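Local coordinates for protein nigritoxine (Vibrio nigripulchritudo, PDB 5M41) that acts as a bacterial toxin against crustaceans and insects, and has a new fold, at residues T33-I45 with S175-Y187. Sequence-based numbering, arbitrary orientation.
Sequences TKEAQQNLYQFAI and SELSKILVERLDY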
ATOM      1  N   THR A  33     -25.751  -7.304  16.213  1.00 35.28           N
ATOM      2  CA  THR A  33     -27.030  -6.953  16.860  1.00 36.67           C
ATOM      3  C   THR A  33     -27.711  -8.265  17.296  1.00 36.02           C
ATOM      4  O   THR A  33     -27.395  -9.334  16.765  1.00 33.46           O
ATOM      5  CB  THR A  33     -27.986  -6.232  15.885  1.00 36.52           C
ATOM      6  OG1 THR A  33     -28.280  -7.118  14.811  1.00 37.28           O
ATOM      7  CG2 THR A  33     -27.341  -4.896  15.310  1.00 38.84           C
ATOM      8  N   LYS A  34     -28.637  -8.182  18.248  1.00 37.29           N
ATOM      9  CA  LYS A  34     -29.457  -9.343  18.643  1.00 38.63           C
ATOM     10  C   LYS A  34     -30.118 -10.030  17.442  1.00 36.38           C
ATOM     11  O   LYS A  34     -30.092 -11.268  17.323  1.00 33.43           O
ATOM     12  CB  LYS A  34     -30.524  -8.921  19.653  1.00 44.92           C
ATOM     13  CG  LYS A  34     -30.072  -8.977  21.111  1.00 53.90           C
ATOM     14  CD  LYS A  34     -30.427 -10.327  21.751  1.00 61.32           C
ATOM     15  CE  LYS A  34     -31.801 -10.322  22.418  1.00 63.64           C
ATOM     16  NZ  LYS A  34     -32.366 -11.697  22.468  1.00 61.44           N
ATOM     17  N   GLU A  35     -30.660  -9.225  16.535  1.00 35.66           N
ATOM     18  CA  GLU A  35     -31.277  -9.737  15.302  1.00 37.23           C
ATOM     19  C   GLU A  35     -30.309 -10.595  14.460  1.00 34.38           C
ATOM     20  O   GLU A  35     -30.670 -11.688  13.997  1.00 32.82           O
ATOM     21  CB  GLU A  35     -31.827  -8.559  14.469  1.00 40.72           C
ATOM     22  CG  GLU A  35     -32.555  -8.988  13.196  1.00 46.25           C
ATOM     23  CD  GLU A  35     -32.907  -7.834  12.222  1.00 52.85           C
ATOM     24  OE1 GLU A  35     -32.709  -6.622  12.527  1.00 53.29           O
ATOM     25  OE2 GLU A  35     -33.376  -8.155  11.109  1.00 55.43           O
ATOM     26  N   ALA A  36     -29.099 -10.075  14.244  1.00 33.50           N
ATOM     27  CA  ALA A  36     -28.030 -10.790  13.517  1.00 33.14           C
ATOM     28  C   ALA A  36     -27.589 -12.079  14.239  1.00 32.21           C
ATOM     29  O   ALA A  36     -27.305 -13.078  13.588  1.00 31.01           O
ATOM     30  CB  ALA A  36     -26.831  -9.881  13.294  1.00 33.45           C
ATOM     31  N   GLN A  37     -27.500 -12.045  15.569  1.00 32.30           N
ATOM     32  CA  GLN A  37     -27.210 -13.274  16.351  1.00 32.24           C
ATOM     33  C   GLN A  37     -28.310 -14.347  16.198  1.00 32.54           C
ATOM     34  O   GLN A  37     -27.993 -15.521  16.058  1.00 31.93           O
ATOM     35  CB  GLN A  37     -26.973 -12.977  17.853  1.00 31.11           C
ATOM     36  CG  GLN A  37     -25.815 -11.995  18.132  1.00 30.03           C
ATOM     37  CD  GLN A  37     -25.804 -11.483  19.570  1.00 31.42           C
ATOM     38  OE1 GLN A  37     -26.840 -11.438  20.227  1.00 32.09           O
ATOM     39  NE2 GLN A  37     -24.631 -11.082  20.059  1.00 29.69           N
ATOM     40  N   GLN A  38     -29.585 -13.948  16.259  1.00 32.35           N
ATOM     41  CA  GLN A  38     -30.707 -14.853  15.996  1.00 34.45           C
ATOM     42  C   GLN A  38     -30.621 -15.445  14.588  1.00 35.31           C
ATOM     43  O   GLN A  38     -30.833 -16.666  14.381  1.00 34.38           O
ATOM     44  CB  GLN A  38     -32.055 -14.122  16.187  1.00 35.53           C
ATOM     45  CG  GLN A  38     -32.258 -13.682  17.637  1.00 37.75           C
ATOM     46  CD  GLN A  38     -33.481 -12.816  17.858  1.00 40.81           C
ATOM     47  OE1 GLN A  38     -34.260 -12.579  16.947  1.00 42.58           O
ATOM     48  NE2 GLN A  38     -33.641 -12.329  19.075  1.00 40.18           N
ATOM     49  N   ASN A  39     -30.324 -14.579  13.623  1.00 34.36           N
ATOM     50  CA  ASN A  39     -30.174 -15.007  12.237  1.00 35.05           C
ATOM     51  C   ASN A  39     -29.040 -16.033  12.125  1.00 33.51           C
ATOM     52  O   ASN A  39     -29.155 -17.022  11.409  1.00 34.07           O
ATOM     53  CB  ASN A  39     -29.818 -13.821  11.343  1.00 35.76           C
ATOM     54  CG  ASN A  39     -31.003 -12.916  11.033  1.00 39.62           C
ATOM     55  OD1 ASN A  39     -30.822 -11.848  10.455  1.00 45.64           O
ATOM     56  ND2 ASN A  39     -32.178 -13.299  11.438  1.00 38.49           N
ATOM     57  N   LEU A  40     -27.923 -15.758  12.793  1.00 32.04           N
ATOM     58  CA  LEU A  40     -26.813 -16.721  12.823  1.00 31.95           C
ATOM     59  C   LEU A  40     -27.316 -18.092  13.323  1.00 31.70           C
ATOM     60  O   LEU A  40     -27.040 -19.147  12.701  1.00 30.74           O
ATOM     61  CB  LEU A  40     -25.695 -16.185  13.726  1.00 30.93           C
ATOM     62  CG  LEU A  40     -24.341 -16.859  13.883  1.00 31.89           C
ATOM     63  CD1 LEU A  40     -23.351 -15.878  14.550  1.00 30.95           C
ATOM     64  CD2 LEU A  40     -24.463 -18.096  14.772  1.00 32.72           C
ATOM     65  N   TYR A  41     -28.000 -18.096  14.469  1.00 30.50           N
ATOM     66  CA  TYR A  41     -28.497 -19.378  14.992  1.00 31.70           C
ATOM     67  C   TYR A  41     -29.519 -20.006  14.044  1.00 32.43           C
ATOM     68  O   TYR A  41     -29.512 -21.225  13.817  1.00 31.81           O
ATOM     69  CB  TYR A  41     -29.083 -19.209  16.387  1.00 30.18           C
ATOM     70  CG  TYR A  41     -28.073 -19.594  17.474  1.00 30.95           C
ATOM     71  CD1 TYR A  41     -27.710 -20.927  17.663  1.00 30.14           C
ATOM     72  CD2 TYR A  41     -27.465 -18.627  18.280  1.00 29.29           C
ATOM     73  CE1 TYR A  41     -26.783 -21.291  18.638  1.00 30.13           C
ATOM     74  CE2 TYR A  41     -26.545 -18.990  19.264  1.00 30.72           C
ATOM     75  CZ  TYR A  41     -26.211 -20.326  19.436  1.00 30.94           C
ATOM     76  OH  TYR A  41     -25.313 -20.709  20.431  1.00 32.24           O
ATOM     77  N   GLN A  42     -30.365 -19.149  13.463  1.00 31.34           N
ATOM     78  CA  GLN A  42     -31.402 -19.595  12.563  1.00 33.92           C
ATOM     79  C   GLN A  42     -30.796 -20.340  11.379  1.00 35.27           C
ATOM     80  O   GLN A  42     -31.303 -21.397  11.000  1.00 35.34           O
ATOM     81  CB  GLN A  42     -32.216 -18.405  12.081  1.00 35.51           C
ATOM     82  CG  GLN A  42     -33.348 -18.755  11.157  1.00 40.82           C
ATOM     83  CD  GLN A  42     -34.645 -18.833  11.901  1.00 45.69           C
ATOM     84  OE1 GLN A  42     -34.708 -19.356  13.020  1.00 48.16           O
ATOM     85  NE2 GLN A  42     -35.698 -18.308  11.295  1.00 47.73           N
ATOM     86  N   PHE A  43     -29.729 -19.783  10.788  1.00 34.02           N
ATOM     87  CA  PHE A  43     -29.054 -20.439   9.660  1.00 34.32           C
ATOM     88  C   PHE A  43     -28.386 -21.756  10.051  1.00 35.69           C
ATOM     89  O   PHE A  43     -28.414 -22.705   9.267  1.00 35.16           O
ATOM     90  CB  PHE A  43     -28.018 -19.522   9.005  1.00 33.72           C
ATOM     91  CG  PHE A  43     -28.614 -18.444   8.124  1.00 35.38           C
ATOM     92  CD1 PHE A  43     -29.516 -18.767   7.103  1.00 36.60           C
ATOM     93  CD2 PHE A  43     -28.217 -17.106   8.271  1.00 36.20           C
ATOM     94  CE1 PHE A  43     -30.058 -17.783   6.270  1.00 38.44           C
ATOM     95  CE2 PHE A  43     -28.744 -16.118   7.434  1.00 37.78           C
ATOM     96  CZ  PHE A  43     -29.672 -16.453   6.438  1.00 38.11           C
ATOM     97  N   ALA A  44     -27.760 -21.799  11.243  1.00 34.18           N
ATOM     98  CA  ALA A  44     -27.249 -23.055  11.803  1.00 35.05           C
ATOM     99  C   ALA A  44     -28.339 -24.143  11.915  1.00 35.78           C
ATOM    100  O   ALA A  44     -28.121 -25.308  11.534  1.00 36.02           O
ATOM    101  CB  ALA A  44     -26.593 -22.825  13.163  1.00 33.69           C
ATOM    102  N   ILE A  45     -29.492 -23.764  12.460  1.00 35.93           N
ATOM    103  CA  ILE A  45     -30.637 -24.670  12.560  1.00 36.20           C
ATOM    104  C   ILE A  45     -31.042 -25.175  11.170  1.00 37.89           C
ATOM    105  O   ILE A  45     -31.187 -26.392  10.960  1.00 39.10           O
ATOM    106  CB  ILE A  45     -31.844 -24.012  13.247  1.00 35.44           C
ATOM    107  CG1 ILE A  45     -31.503 -23.673  14.698  1.00 34.93           C
ATOM    108  CG2 ILE A  45     -33.047 -24.963  13.264  1.00 35.59           C
ATOM    109  CD1 ILE A  45     -32.476 -22.670  15.313  1.00 33.89           C
ATOM    110  N   SER A 175     -40.500 -21.200  15.577  1.00 41.74           N
ATOM    111  CA  SER A 175     -40.236 -19.810  15.195  1.00 42.42           C
ATOM    112  C   SER A 175     -39.632 -19.013  16.373  1.00 42.34           C
ATOM    113  O   SER A 175     -39.086 -17.935  16.182  1.00 42.26           O
ATOM    114  CB  SER A 175     -41.528 -19.154  14.721  1.00 44.69           C
ATOM    115  OG  SER A 175     -42.468 -19.119  15.787  1.00 48.65           O
ATOM    116  N   GLU A 176     -39.737 -19.543  17.587  1.00 42.16           N
ATOM    117  CA  GLU A 176     -39.218 -18.848  18.764  1.00 44.09           C
ATOM    118  C   GLU A 176     -37.815 -19.353  19.172  1.00 39.32           C
ATOM    119  O   GLU A 176     -37.209 -18.842  20.110  1.00 38.68           O
ATOM    120  CB  GLU A 176     -40.204 -18.956  19.943  1.00 49.74           C
ATOM    121  CG  GLU A 176     -41.618 -18.437  19.655  1.00 60.11           C
ATOM    122  CD  GLU A 176     -41.633 -17.016  19.089  1.00 69.97           C
ATOM    123  OE1 GLU A 176     -41.063 -16.109  19.744  1.00 76.74           O
ATOM    124  OE2 GLU A 176     -42.214 -16.806  17.986  1.00 72.10           O
ATOM    125  N   LEU A 177     -37.301 -20.335  18.447  1.00 36.38           N
ATOM    126  CA  LEU A 177     -36.132 -21.090  18.889  1.00 35.10           C
ATOM    127  C   LEU A 177     -34.832 -20.285  18.823  1.00 34.86           C
ATOM    128  O   LEU A 177     -34.052 -20.293  19.777  1.00 32.22           O
ATOM    129  CB  LEU A 177     -36.010 -22.408  18.118  1.00 34.51           C
ATOM    130  CG  LEU A 177     -34.824 -23.339  18.406  1.00 34.81           C
ATOM    131  CD1 LEU A 177     -34.746 -23.758  19.893  1.00 36.07           C
ATOM    132  CD2 LEU A 177     -34.848 -24.550  17.482  1.00 34.79           C
ATOM    133  N   SER A 178     -34.579 -19.609  17.703  1.00 33.18           N
ATOM    134  CA  SER A 178     -33.277 -18.971  17.561  1.00 34.16           C
ATOM    135  C   SER A 178     -33.099 -17.870  18.604  1.00 33.40           C
ATOM    136  O   SER A 178     -32.011 -17.667  19.094  1.00 32.16           O
ATOM    137  CB  SER A 178     -33.040 -18.495  16.119  1.00 35.36           C
ATOM    138  OG  SER A 178     -33.914 -17.420  15.791  1.00 38.54           O
ATOM    139  N   LYS A 179     -34.191 -17.223  19.007  1.00 35.69           N
ATOM    140  CA  LYS A 179     -34.139 -16.190  20.035  1.00 34.55           C
ATOM    141  C   LYS A 179     -33.726 -16.830  21.369  1.00 34.82           C
ATOM    142  O   LYS A 179     -32.861 -16.312  22.070  1.00 32.76           O
ATOM    143  CB  LYS A 179     -35.519 -15.530  20.176  1.00 38.41           C
ATOM    144  CG  LYS A 179     -35.650 -14.479  21.283  1.00 42.90           C
ATOM    145  CD  LYS A 179     -36.790 -13.499  20.944  1.00 46.74           C
ATOM    146  CE  LYS A 179     -36.686 -12.160  21.672  1.00 49.94           C
ATOM    147  NZ  LYS A 179     -36.714 -12.318  23.150  1.00 50.13           N
ATOM    148  N   ILE A 180     -34.367 -17.946  21.715  1.00 35.12           N
ATOM    149  CA  ILE A 180     -34.105 -18.616  22.993  1.00 35.17           C
ATOM    150  C   ILE A 180     -32.656 -19.082  23.034  1.00 33.09           C
ATOM    151  O   ILE A 180     -32.024 -19.009  24.081  1.00 32.70           O
ATOM    152  CB  ILE A 180     -35.072 -19.815  23.283  1.00 38.05           C
ATOM    153  CG1 ILE A 180     -36.568 -19.409  23.295  1.00 40.73           C
ATOM    154  CG2 ILE A 180     -34.739 -20.521  24.618  1.00 38.66           C
ATOM    155  CD1 ILE A 180     -36.881 -18.166  24.084  1.00 43.65           C
ATOM    156  N   LEU A 181     -32.142 -19.595  21.916  1.00 31.55           N
ATOM    157  CA  LEU A 181     -30.729 -20.046  21.858  1.00 30.69           C
ATOM    158  C   LEU A 181     -29.739 -18.915  22.075  1.00 29.91           C
ATOM    159  O   LEU A 181     -28.731 -19.084  22.771  1.00 31.27           O
ATOM    160  CB  LEU A 181     -30.430 -20.750  20.527  1.00 29.61           C
ATOM    161  CG  LEU A 181     -31.043 -22.151  20.373  1.00 30.26           C
ATOM    162  CD1 LEU A 181     -31.182 -22.504  18.896  1.00 29.71           C
ATOM    163  CD2 LEU A 181     -30.215 -23.215  21.085  1.00 31.91           C
ATOM    164  N   VAL A 182     -30.015 -17.773  21.465  1.00 28.70           N
ATOM    165  CA  VAL A 182     -29.200 -16.557  21.689  1.00 29.81           C
ATOM    166  C   VAL A 182     -29.237 -16.180  23.161  1.00 30.73           C
ATOM    167  O   VAL A 182     -28.180 -15.917  23.764  1.00 30.99           O
ATOM    168  CB  VAL A 182     -29.693 -15.381  20.818  1.00 29.56           C
ATOM    169  CG1 VAL A 182     -29.120 -14.027  21.293  1.00 29.48           C
ATOM    170  CG2 VAL A 182     -29.322 -15.649  19.357  1.00 28.57           C
ATOM    171  N   GLU A 183     -30.435 -16.188  23.755  1.00 31.20           N
ATOM    172  CA  GLU A 183     -30.542 -15.779  25.164  1.00 33.49           C
ATOM    173  C   GLU A 183     -29.863 -16.815  26.059  1.00 31.84           C
ATOM    174  O   GLU A 183     -29.289 -16.459  27.063  1.00 30.60           O
ATOM    175  CB  GLU A 183     -32.019 -15.545  25.573  1.00 34.95           C
ATOM    176  CG  GLU A 183     -32.587 -14.253  24.976  1.00 38.99           C
ATOM    177  CD  GLU A 183     -34.113 -14.234  24.823  1.00 41.34           C
ATOM    178  OE1 GLU A 183     -34.769 -15.296  24.731  1.00 44.44           O
ATOM    179  OE2 GLU A 183     -34.668 -13.126  24.727  1.00 46.83           O
ATOM    180  N   ARG A 184     -29.941 -18.094  25.695  1.00 31.17           N
ATOM    181  CA  ARG A 184     -29.234 -19.137  26.461  1.00 30.70           C
ATOM    182  C   ARG A 184     -27.711 -18.963  26.434  1.00 30.38           C
ATOM    183  O   ARG A 184     -27.052 -19.070  27.457  1.00 31.47           O
ATOM    184  CB  ARG A 184     -29.669 -20.553  25.993  1.00 29.96           C
ATOM    185  CG  ARG A 184     -28.768 -21.683  26.484  1.00 30.87           C
ATOM    186  CD  ARG A 184     -28.772 -21.851  28.001  1.00 31.15           C
ATOM    187  NE  ARG A 184     -27.606 -22.621  28.397  1.00 31.90           N
ATOM    188  CZ  ARG A 184     -27.399 -23.132  29.601  1.00 32.90           C
ATOM    189  NH1 ARG A 184     -28.276 -22.945  30.585  1.00 31.50           N
ATOM    190  NH2 ARG A 184     -26.280 -23.811  29.821  1.00 32.97           N
ATOM    191  N   LEU A 185     -27.148 -18.668  25.265  1.00 30.85           N
ATOM    192  CA  LEU A 185     -25.710 -18.458  25.154  1.00 31.79           C
ATOM    193  C   LEU A 185     -25.290 -17.226  25.985  1.00 33.12           C
ATOM    194  O   LEU A 185     -24.293 -17.255  26.707  1.00 33.88           O
ATOM    195  CB  LEU A 185     -25.309 -18.336  23.666  1.00 31.02           C
ATOM    196  CG  LEU A 185     -23.851 -17.985  23.348  1.00 31.67           C
ATOM    197  CD1 LEU A 185     -22.941 -19.049  23.984  1.00 30.08           C
ATOM    198  CD2 LEU A 185     -23.584 -17.840  21.843  1.00 30.12           C
ATOM    199  N   ASP A 186     -26.049 -16.136  25.896  1.00 34.12           N
ATOM    200  CA  ASP A 186     -25.744 -14.952  26.711  1.00 33.71           C
ATOM    201  C   ASP A 186     -25.718 -15.310  28.212  1.00 33.23           C
ATOM    202  O   ASP A 186     -24.814 -14.926  28.934  1.00 32.60           O
ATOM    203  CB  ASP A 186     -26.777 -13.841  26.496  1.00 34.99           C
ATOM    204  CG  ASP A 186     -26.613 -13.114  25.168  1.00 37.43           C
ATOM    205  OD1 ASP A 186     -25.533 -13.173  24.536  1.00 36.48           O
ATOM    206  OD2 ASP A 186     -27.599 -12.486  24.744  1.00 39.65           O
ATOM    207  N   TYR A 187     -26.722 -16.042  28.672  1.00 31.77           N
ATOM    208  CA  TYR A 187     -26.754 -16.485  30.053  1.00 33.04           C
ATOM    209  C   TYR A 187     -25.566 -17.358  30.407  1.00 32.33           C
ATOM    210  O   TYR A 187     -24.966 -17.206  31.462  1.00 34.41           O
ATOM    211  CB  TYR A 187     -28.050 -17.257  30.324  1.00 33.40           C
ATOM    212  CG  TYR A 187     -28.084 -17.971  31.661  1.00 34.20           C
ATOM    213  CD1 TYR A 187     -28.231 -17.261  32.854  1.00 32.23           C
ATOM    214  CD2 TYR A 187     -28.019 -19.369  31.725  1.00 36.16           C
ATOM    215  CE1 TYR A 187     -28.281 -17.925  34.086  1.00 32.99           C
ATOM    216  CE2 TYR A 187     -28.079 -20.049  32.950  1.00 35.98           C
ATOM    217  CZ  TYR A 187     -28.222 -19.318  34.126  1.00 34.53           C
ATOM    218  OH  TYR A 187     -28.277 -19.998  35.335  1.00 36.06           O
TER
HETATM  219  O   HOH W   1     -27.323 -21.435  22.483  1.00 26.54           O
HETATM  220  O   HOH W   2     -36.249 -19.820  15.324  1.00 32.48           O
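Y41 fits as a knob among S178, L181, V182 and L185, and two knobs answer from the other helix: S178 among Q38, Y41, Q42 and I45, and V182 among K34, Q37, Q38 and Y41. The helix axes are 8.3 Å apart with 113° between their N-to-C directions; the backbones come nearest at Q38 and S178, where S178 CB lies 3.4 Å from Q38 O. CB of L181 sits over the centre of the Y41 ring, a CH-pi contact 4.0 Å from the centroid, while CD2 of L185 meets the ring at its edge near OH. V182 splits its branches: CG2, beside its own backbone N, presses on the backbone of Q37 and Q38, and CG1 turns to K34 CD and Q37 OE1. At the other end, I45 CD1 rests against both L177 CD2 (3.7 Å) and L181 CD1.

Two waters bridge the helices. One donates to both Y41 OH and L181 O; another accepts from S178 N and donates to Q42 OE1 (2.8 Å), an oxygen brought round by the bend at chi2 (98°) of Q42.

K34, K179 and E183 form a salt-bridge network. K179 NZ grips E183 OE2 at 2.7 Å on the syn side, but 27° out of the carboxylate plane, and K34 NZ adds a longer salt bridge to the same oxygen at 3.5 Å; this shared carboxylate probably offsets the closeness of the two ammonium groups. Q38 runs alongside the K179 chain, its NE2 against CG.

Y41 OH also bonds N85, and Q37 NE2 bonds Y29 O. The contact joins helix 34-54 to helix 177-191, which follows edge strand 170-173 of a five-stranded antiparallel sheet and runs on to V189, part of the magnesium site with E192 and D195; the L185 side chain is about 11 Å from the ion. Helix 22-30 covers Y41, V182 and L185, and helix 195-203 closes over Y41 and L185.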